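Local coordinates for beta-hydroxyacyl-(Acyl-carrier-protein) dehydratase FabA/FabZ (Xenorhabdus doucetiae, PDB 6QSR), which is the ApeP-type hotdog subunit of the ApeI:P dehydratase heterocomplex, which takes part in aryl polyene pigment biosynthesis, and probably has lyase activity, at residues 29-34 and 87-92; 36-41 and 79-84. All coordinates share one frame; numbering follows the deposited sequence.

Both contacts set the loop before strand 43-48 against helix 79-97, the helix that the curled antiparallel sheet of the hotdog fold wraps around. Along the chain the order is 29-34, 36-41, 79-84, 87-92, so contact 2 is enclosed by contact 1: the earlier part of the loop meets the later part of the helix. Their centres are 10 Å apart, and they touch where V39 CG2 packs on H34 CB and where V89 CG2 comes near L41 CD1. Contact 1 carries the sodium site, and its H34 NE2 packs 4.0 Å from E81 OE2 of contact 2. Loop and helix both face the partner chain, the AMP-dependent synthetase and ligase, at this end of the fold.

Contact 1 of 2, residues 29-34 and 87-92. With NA (sodium ion), chain C.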
ATOM      1  N   ASP B  29      14.176   8.802  -2.138  1.00 29.13           N
ATOM      2  CA  ASP B  29      14.180   7.839  -3.262  1.00 30.20           C
ATOM      3  C   ASP B  29      15.474   7.015  -3.405  1.00 28.85           C
ATOM      4  O   ASP B  29      15.427   5.893  -3.911  1.00 29.93           O
ATOM      5  CB  ASP B  29      13.835   8.535  -4.592  1.00 34.13           C
ATOM      6  CG  ASP B  29      14.969   9.404  -5.121  1.00 36.76           C
ATOM      7  OD1 ASP B  29      14.985  10.608  -4.817  1.00 38.44           O
ATOM      8  OD2 ASP B  29      15.848   8.881  -5.835  1.00 38.99           O
ATOM      9  N   ARG B  30      16.612   7.558  -2.973  1.00 30.57           N
ATOM     10  CA  ARG B  30      17.899   6.844  -3.035  1.00 32.09           C
ATOM     11  C   ARG B  30      17.998   5.615  -2.105  1.00 28.92           C
ATOM     12  O   ARG B  30      18.833   4.739  -2.326  1.00 28.38           O
ATOM     13  CB  ARG B  30      19.065   7.804  -2.743  1.00 36.25           C
ATOM     14  CG  ARG B  30      19.165   9.011  -3.672  1.00 41.65           C
ATOM     15  CD  ARG B  30      19.433   8.628  -5.121  1.00 49.19           C
ATOM     16  NE  ARG B  30      19.725   9.806  -5.943  1.00 57.31           N
ATOM     17  CZ  ARG B  30      20.904  10.433  -6.012  1.00 64.09           C
ATOM     18  NH1 ARG B  30      21.032  11.499  -6.800  1.00 67.65           N
ATOM     19  NH2 ARG B  30      21.960  10.015  -5.304  1.00 63.04           N
ATOM     20  N   TYR B  31      17.152   5.554  -1.077  1.00 27.46           N
ATOM     21  CA  TYR B  31      17.079   4.407  -0.170  1.00 26.61           C
ATOM     22  C   TYR B  31      16.072   3.312  -0.587  1.00 26.74           C
ATOM     23  O   TYR B  31      15.997   2.269   0.072  1.00 26.71           O
ATOM     24  CB  TYR B  31      16.735   4.893   1.243  1.00 25.42           C
ATOM     25  CG  TYR B  31      17.751   5.851   1.829  1.00 26.70           C
ATOM     26  CD1 TYR B  31      18.997   5.394   2.265  1.00 27.67           C
ATOM     27  CD2 TYR B  31      17.463   7.211   1.969  1.00 28.73           C
ATOM     28  CE1 TYR B  31      19.930   6.264   2.816  1.00 28.13           C
ATOM     29  CE2 TYR B  31      18.387   8.090   2.520  1.00 28.90           C
ATOM     30  CZ  TYR B  31      19.618   7.617   2.939  1.00 29.05           C
ATOM     31  OH  TYR B  31      20.526   8.498   3.479  1.00 28.52           O
ATOM     32  N   LEU B  32      15.309   3.549  -1.657  1.00 25.92           N
ATOM     33  CA  LEU B  32      14.247   2.638  -2.110  1.00 24.11           C
ATOM     34  C   LEU B  32      14.519   2.062  -3.495  1.00 24.13           C
ATOM     35  O   LEU B  32      15.084   2.751  -4.341  1.00 25.99           O
ATOM     36  CB  LEU B  32      12.915   3.399  -2.169  1.00 21.38           C
ATOM     37  CG  LEU B  32      12.403   3.906  -0.814  1.00 20.14           C
ATOM     38  CD1 LEU B  32      11.242   4.868  -1.001  1.00 20.85           C
ATOM     39  CD2 LEU B  32      11.995   2.728   0.045  1.00 19.60           C
ATOM     40  N   PRO B  33      14.067   0.817  -3.754  1.00 23.92           N
ATOM     41  CA  PRO B  33      14.057   0.347  -5.145  1.00 26.14           C
ATOM     42  C   PRO B  33      13.045   1.124  -6.008  1.00 27.11           C
ATOM     43  O   PRO B  33      13.219   1.231  -7.218  1.00 27.72           O
ATOM     44  CB  PRO B  33      13.672  -1.124  -5.015  1.00 25.18           C
ATOM     45  CG  PRO B  33      12.919  -1.226  -3.735  1.00 23.43           C
ATOM     46  CD  PRO B  33      13.443  -0.152  -2.831  1.00 22.48           C
ATOM     47  N   HIS B  34      12.018   1.671  -5.353  1.00 27.02           N
ATOM     48  CA  HIS B  34      10.983   2.517  -5.959  1.00 24.80           C
ATOM     49  C   HIS B  34      11.592   3.694  -6.694  1.00 26.29           C
ATOM     50  O   HIS B  34      12.640   4.206  -6.289  1.00 26.80           O
ATOM     51  CB  HIS B  34      10.037   3.106  -4.890  1.00 20.53           C
ATOM     52  CG  HIS B  34       9.397   2.089  -3.994  1.00 19.74           C
ATOM     53  ND1 HIS B  34      10.124   1.294  -3.132  1.00 19.35           N
ATOM     54  CD2 HIS B  34       8.096   1.777  -3.786  1.00 18.39           C
ATOM     55  CE1 HIS B  34       9.299   0.520  -2.450  1.00 19.44           C
ATOM     56  NE2 HIS B  34       8.066   0.788  -2.835  1.00 18.92           N
ATOM     57  N   ILE B  87       9.522   1.794   5.998  1.00 17.92           N
ATOM     58  CA  ILE B  87      10.235   0.564   6.334  1.00 18.43           C
ATOM     59  C   ILE B  87      11.301   0.315   5.264  1.00 20.13           C
ATOM     60  O   ILE B  87      12.426  -0.095   5.580  1.00 21.77           O
ATOM     61  CB  ILE B  87       9.279  -0.661   6.457  1.00 17.72           C
ATOM     62  CG1 ILE B  87       8.301  -0.485   7.626  1.00 16.85           C
ATOM     63  CG2 ILE B  87      10.078  -1.953   6.648  1.00 19.87           C
ATOM     64  CD1 ILE B  87       7.082  -1.384   7.538  1.00 16.74           C
ATOM     65  N   GLY B  88      10.935   0.555   4.006  1.00 19.58           N
ATOM     66  CA  GLY B  88      11.873   0.512   2.882  1.00 19.25           C
ATOM     67  C   GLY B  88      13.079   1.426   3.029  1.00 20.33           C
ATOM     68  O   GLY B  88      14.204   1.026   2.706  1.00 22.27           O
ATOM     69  N   VAL B  89      12.843   2.645   3.518  1.00 20.19           N
ATOM     70  CA  VAL B  89      13.912   3.608   3.792  1.00 20.69           C
ATOM     71  C   VAL B  89      14.834   3.066   4.893  1.00 20.36           C
ATOM     72  O   VAL B  89      16.057   3.109   4.748  1.00 21.65           O
ATOM     73  CB  VAL B  89      13.349   4.996   4.183  1.00 20.07           C
ATOM     74  CG1 VAL B  89      14.441   5.911   4.738  1.00 19.17           C
ATOM     75  CG2 VAL B  89      12.658   5.656   2.988  1.00 19.34           C
ATOM     76  N   TRP B  90      14.243   2.563   5.980  1.00 19.02           N
ATOM     77  CA  TRP B  90      15.000   1.904   7.048  1.00 21.12           C
ATOM     78  C   TRP B  90      15.978   0.851   6.521  1.00 22.41           C
ATOM     79  O   TRP B  90      17.172   0.917   6.825  1.00 22.24           O
ATOM     80  CB  TRP B  90      14.066   1.288   8.093  1.00 21.83           C
ATOM     81  CG  TRP B  90      14.784   0.668   9.247  1.00 22.83           C
ATOM     82  CD1 TRP B  90      15.176   1.288  10.397  1.00 22.52           C
ATOM     83  CD2 TRP B  90      15.197  -0.693   9.360  1.00 24.71           C
ATOM     84  NE1 TRP B  90      15.799   0.391  11.224  1.00 24.97           N
ATOM     85  CE2 TRP B  90      15.836  -0.833  10.607  1.00 25.37           C
ATOM     86  CE3 TRP B  90      15.108  -1.810   8.516  1.00 27.02           C
ATOM     87  CZ2 TRP B  90      16.380  -2.048  11.038  1.00 28.83           C
ATOM     88  CZ3 TRP B  90      15.637  -3.021   8.948  1.00 29.38           C
ATOM     89  CH2 TRP B  90      16.273  -3.129  10.194  1.00 29.29           C
ATOM     90  N   SER B  91      15.481  -0.100   5.728  1.00 23.92           N
ATOM     91  CA  SER B  91      16.335  -1.176   5.224  1.00 26.67           C
ATOM     92  C   SER B  91      17.355  -0.656   4.220  1.00 24.62           C
ATOM     93  O   SER B  91      18.501  -1.104   4.224  1.00 24.62           O
ATOM     94  CB  SER B  91      15.519  -2.323   4.622  1.00 33.44           C
ATOM     95  OG  SER B  91      14.647  -1.856   3.618  1.00 39.89           O
ATOM     96  N   GLY B  92      16.950   0.306   3.391  1.00 23.34           N
ATOM     97  CA  GLY B  92      17.860   0.951   2.445  1.00 25.14           C
ATOM     98  C   GLY B  92      19.044   1.653   3.084  1.00 25.35           C
ATOM     99  O   GLY B  92      20.178   1.496   2.622  1.00 25.59           O
TER
HETATM  100 NA    NA C 201      14.853   4.636  -5.857  1.00 33.12          NA
HETATM  101  O   HOH W   1      15.180   6.585  -7.286  1.00 34.78           O
HETATM  102  O   HOH W   2      14.971  -0.290   0.494  1.00 31.81           O
HETATM  103  O   HOH W   3      16.360   3.651  -7.154  1.00 34.34           O
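With CG anti to the carbonyl carbon in both Y31 (chi1 -60°) and L32 (chi1 -64°), the two consecutive side chains reach helix 79-97 at different levels. L32 lays its CD2 branch directly on the helix backbone, 3.4 Å from G88 C. Its CG meets V89 CG2 at 4.2 Å, the two side chains crossing obliquely. One turn on, G92 CA gives a CA-H...O contact to Y31 O (3.3 Å, 153° at the hydrogen), and G92 C lies at the edge of the tyrosine ring. Glycine suits both places: a CB on G88 would collide with L32 CD2 and one on G92 with Y31 O, so each close approach depends on the absent side chain. The phenol hydroxyl is held elsewhere, hydrogen-bonded to L26 N. Y31 O and G88 O, both acceptors, are reconciled by a water that donates to each, at 2.8 Å to Y31 O and 2.7 Å to G88 O. The same loop curls round a sodium ion, bound by D29 O, L32 O, H34 O and two waters, one of which also donates to D29 OD2. The ion probably polarises the three peptides whose oxygens bind it, and the second-shell carboxylate of D29 would help to balance its charge.

Contact 2 of 2, residues 36-41 and 79-84; sequences APMVLL and AIEMMA
The carboxylate of E81 is the flat side-chain group at this contact, and it meets a methyl group: M38 CE stands 4.1 Å from E81 OE2, the two side chains crossing at about a right angle. Q85, one turn further along the helix, ties loop and acid together, its NE2 donating to E81 OE2, which helps to fix the rotation of the acid, and its OE1 accepting from L40 N. The CB bond of E81 points toward the loop; CG is anti to the backbone N (chi1 -175°) and packs on L40 CD2 at 4.1 Å, while OE2 has both the M38 methyl and the glutamine amide beside it. M38, bent at chi2 and chi3, brings the methyl end of its flexible thioether to the helix, and CE is the atom that touches. In the hotdog fold this helix is wrapped by the sheet, and its first turns carry long apolar residues such as M82, which rests on L127 of strand 126-133. M82 also receives the loop: its CB is 4.2 Å from L41 CD2, and its CG lies 3.9 Å from L40 O, a carbonyl buried without a hydrogen-bond partner. The same L41 methyl, CD2, also touches M82 O, at 3.8 Å. V42 of the AMP-dependent synthetase and ligase chain packs on E81; such burial probably raises the acid's pKa, whereas the amide N-H and the nearby imidazole of H34 would work the other way.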
ATOM      1  N   ALA B  36      10.108   7.458  -8.889  1.00 28.90           N
ATOM      2  CA  ALA B  36       8.986   8.333  -9.273  1.00 30.23           C
ATOM      3  C   ALA B  36       8.271   7.769 -10.508  1.00 30.65           C
ATOM      4  O   ALA B  36       8.948   7.336 -11.442  1.00 31.06           O
ATOM      5  CB  ALA B  36       9.489   9.750  -9.558  1.00 29.28           C
ATOM      6  N   PRO B  37       6.932   7.760 -10.548  1.00 31.13           N
ATOM      7  CA  PRO B  37       6.033   8.423  -9.588  1.00 28.93           C
ATOM      8  C   PRO B  37       5.613   7.606  -8.339  1.00 28.01           C
ATOM      9  O   PRO B  37       4.751   8.071  -7.584  1.00 27.46           O
ATOM     10  CB  PRO B  37       4.803   8.739 -10.453  1.00 28.75           C
ATOM     11  CG  PRO B  37       4.769   7.629 -11.456  1.00 29.54           C
ATOM     12  CD  PRO B  37       6.205   7.268 -11.734  1.00 31.89           C
ATOM     13  N   MET B  38       6.218   6.436  -8.103  1.00 27.13           N
ATOM     14  CA  MET B  38       5.837   5.556  -6.985  1.00 26.25           C
ATOM     15  C   MET B  38       6.687   5.695  -5.711  1.00 25.21           C
ATOM     16  O   MET B  38       6.781   4.751  -4.924  1.00 25.15           O
ATOM     17  CB  MET B  38       5.806   4.089  -7.459  1.00 26.45           C
ATOM     18  CG  MET B  38       4.560   3.755  -8.251  1.00 29.56           C
ATOM     19  SD  MET B  38       3.038   4.001  -7.313  1.00 29.95           S
ATOM     20  CE  MET B  38       3.308   2.938  -5.896  1.00 31.85           C
ATOM     21  N   VAL B  39       7.289   6.864  -5.496  1.00 25.10           N
ATOM     22  CA  VAL B  39       7.884   7.191  -4.203  1.00 23.60           C
ATOM     23  C   VAL B  39       6.917   8.155  -3.557  1.00 23.15           C
ATOM     24  O   VAL B  39       6.688   9.250  -4.079  1.00 24.25           O
ATOM     25  CB  VAL B  39       9.270   7.839  -4.341  1.00 22.63           C
ATOM     26  CG1 VAL B  39       9.801   8.281  -2.981  1.00 20.84           C
ATOM     27  CG2 VAL B  39      10.232   6.879  -5.016  1.00 21.94           C
ATOM     28  N   LEU B  40       6.358   7.752  -2.419  1.00 21.28           N
ATOM     29  CA  LEU B  40       5.311   8.508  -1.750  1.00 21.44           C
ATOM     30  C   LEU B  40       5.808   9.168  -0.451  1.00 20.92           C
ATOM     31  O   LEU B  40       5.013   9.476   0.422  1.00 22.01           O
ATOM     32  CB  LEU B  40       4.095   7.600  -1.489  1.00 22.45           C
ATOM     33  CG  LEU B  40       3.152   7.425  -2.685  1.00 22.08           C
ATOM     34  CD1 LEU B  40       3.689   6.411  -3.692  1.00 19.85           C
ATOM     35  CD2 LEU B  40       1.761   7.025  -2.222  1.00 21.26           C
ATOM     36  N   LEU B  41       7.118   9.393  -0.344  1.00 20.25           N
ATOM     37  CA  LEU B  41       7.706  10.152   0.764  1.00 19.44           C
ATOM     38  C   LEU B  41       8.605  11.227   0.174  1.00 19.51           C
ATOM     39  O   LEU B  41       9.079  11.091  -0.951  1.00 21.94           O
ATOM     40  CB  LEU B  41       8.513   9.239   1.697  1.00 18.94           C
ATOM     41  CG  LEU B  41       7.819   7.982   2.227  1.00 17.15           C
ATOM     42  CD1 LEU B  41       8.827   7.056   2.897  1.00 16.84           C
ATOM     43  CD2 LEU B  41       6.711   8.362   3.192  1.00 17.06           C
ATOM     44  N   ALA B  79      -2.031   5.358   3.864  1.00 18.43           N
ATOM     45  CA  ALA B  79      -1.221   5.163   5.061  1.00 17.99           C
ATOM     46  C   ALA B  79      -0.361   3.893   5.031  1.00 18.86           C
ATOM     47  O   ALA B  79       0.800   3.921   5.450  1.00 20.11           O
ATOM     48  CB  ALA B  79      -2.111   5.163   6.306  1.00 18.66           C
ATOM     49  N   ILE B  80      -0.912   2.785   4.536  1.00 20.06           N
ATOM     50  CA  ILE B  80      -0.137   1.546   4.473  1.00 21.73           C
ATOM     51  C   ILE B  80       1.064   1.647   3.534  1.00 19.57           C
ATOM     52  O   ILE B  80       2.130   1.103   3.847  1.00 18.74           O
ATOM     53  CB  ILE B  80      -0.974   0.290   4.126  1.00 23.39           C
ATOM     54  CG1 ILE B  80      -1.674   0.396   2.768  1.00 23.02           C
ATOM     55  CG2 ILE B  80      -1.984   0.041   5.227  1.00 29.32           C
ATOM     56  CD1 ILE B  80      -1.338  -0.721   1.807  1.00 26.89           C
ATOM     57  N   GLU B  81       0.906   2.363   2.419  1.00 20.13           N
ATOM     58  CA  GLU B  81       1.991   2.547   1.451  1.00 19.70           C
ATOM     59  C   GLU B  81       3.049   3.528   1.954  1.00 19.32           C
ATOM     60  O   GLU B  81       4.232   3.326   1.711  1.00 21.50           O
ATOM     61  CB  GLU B  81       1.458   3.017   0.091  1.00 19.84           C
ATOM     62  CG  GLU B  81       2.509   3.125  -1.023  1.00 24.72           C
ATOM     63  CD  GLU B  81       3.183   1.804  -1.381  1.00 28.55           C
ATOM     64  OE1 GLU B  81       2.650   0.732  -1.030  1.00 34.80           O
ATOM     65  OE2 GLU B  81       4.255   1.828  -2.025  1.00 25.15           O
ATOM     66  N   MET B  82       2.631   4.596   2.624  1.00 19.23           N
ATOM     67  CA  MET B  82       3.584   5.509   3.242  1.00 19.32           C
ATOM     68  C   MET B  82       4.371   4.786   4.363  1.00 18.32           C
ATOM     69  O   MET B  82       5.591   4.904   4.444  1.00 17.30           O
ATOM     70  CB  MET B  82       2.886   6.776   3.744  1.00 20.34           C
ATOM     71  CG  MET B  82       2.318   7.661   2.624  1.00 20.47           C
ATOM     72  SD  MET B  82       1.558   9.179   3.244  1.00 22.30           S
ATOM     73  CE  MET B  82       0.039   8.499   3.893  1.00 19.94           C
ATOM     74  N   MET B  83       3.679   4.000   5.187  1.00 18.98           N
ATOM     75  CA  MET B  83       4.338   3.195   6.234  1.00 20.83           C
ATOM     76  C   MET B  83       5.268   2.125   5.667  1.00 20.41           C
ATOM     77  O   MET B  83       6.380   1.920   6.182  1.00 21.35           O
ATOM     78  CB  MET B  83       3.298   2.573   7.163  1.00 23.15           C
ATOM     79  CG  MET B  83       2.685   3.578   8.119  1.00 25.66           C
ATOM     80  SD  MET B  83       1.468   2.827   9.223  1.00 34.11           S
ATOM     81  CE  MET B  83      -0.011   3.002   8.258  1.00 33.52           C
ATOM     82  N   ALA B  84       4.824   1.467   4.598  1.00 19.45           N
ATOM     83  CA  ALA B  84       5.628   0.459   3.912  1.00 18.99           C
ATOM     84  C   ALA B  84       6.919   1.055   3.372  1.00 19.12           C
ATOM     85  O   ALA B  84       8.005   0.477   3.551  1.00 18.72           O
ATOM     86  CB  ALA B  84       4.834  -0.176   2.781  1.00 19.33           C
TER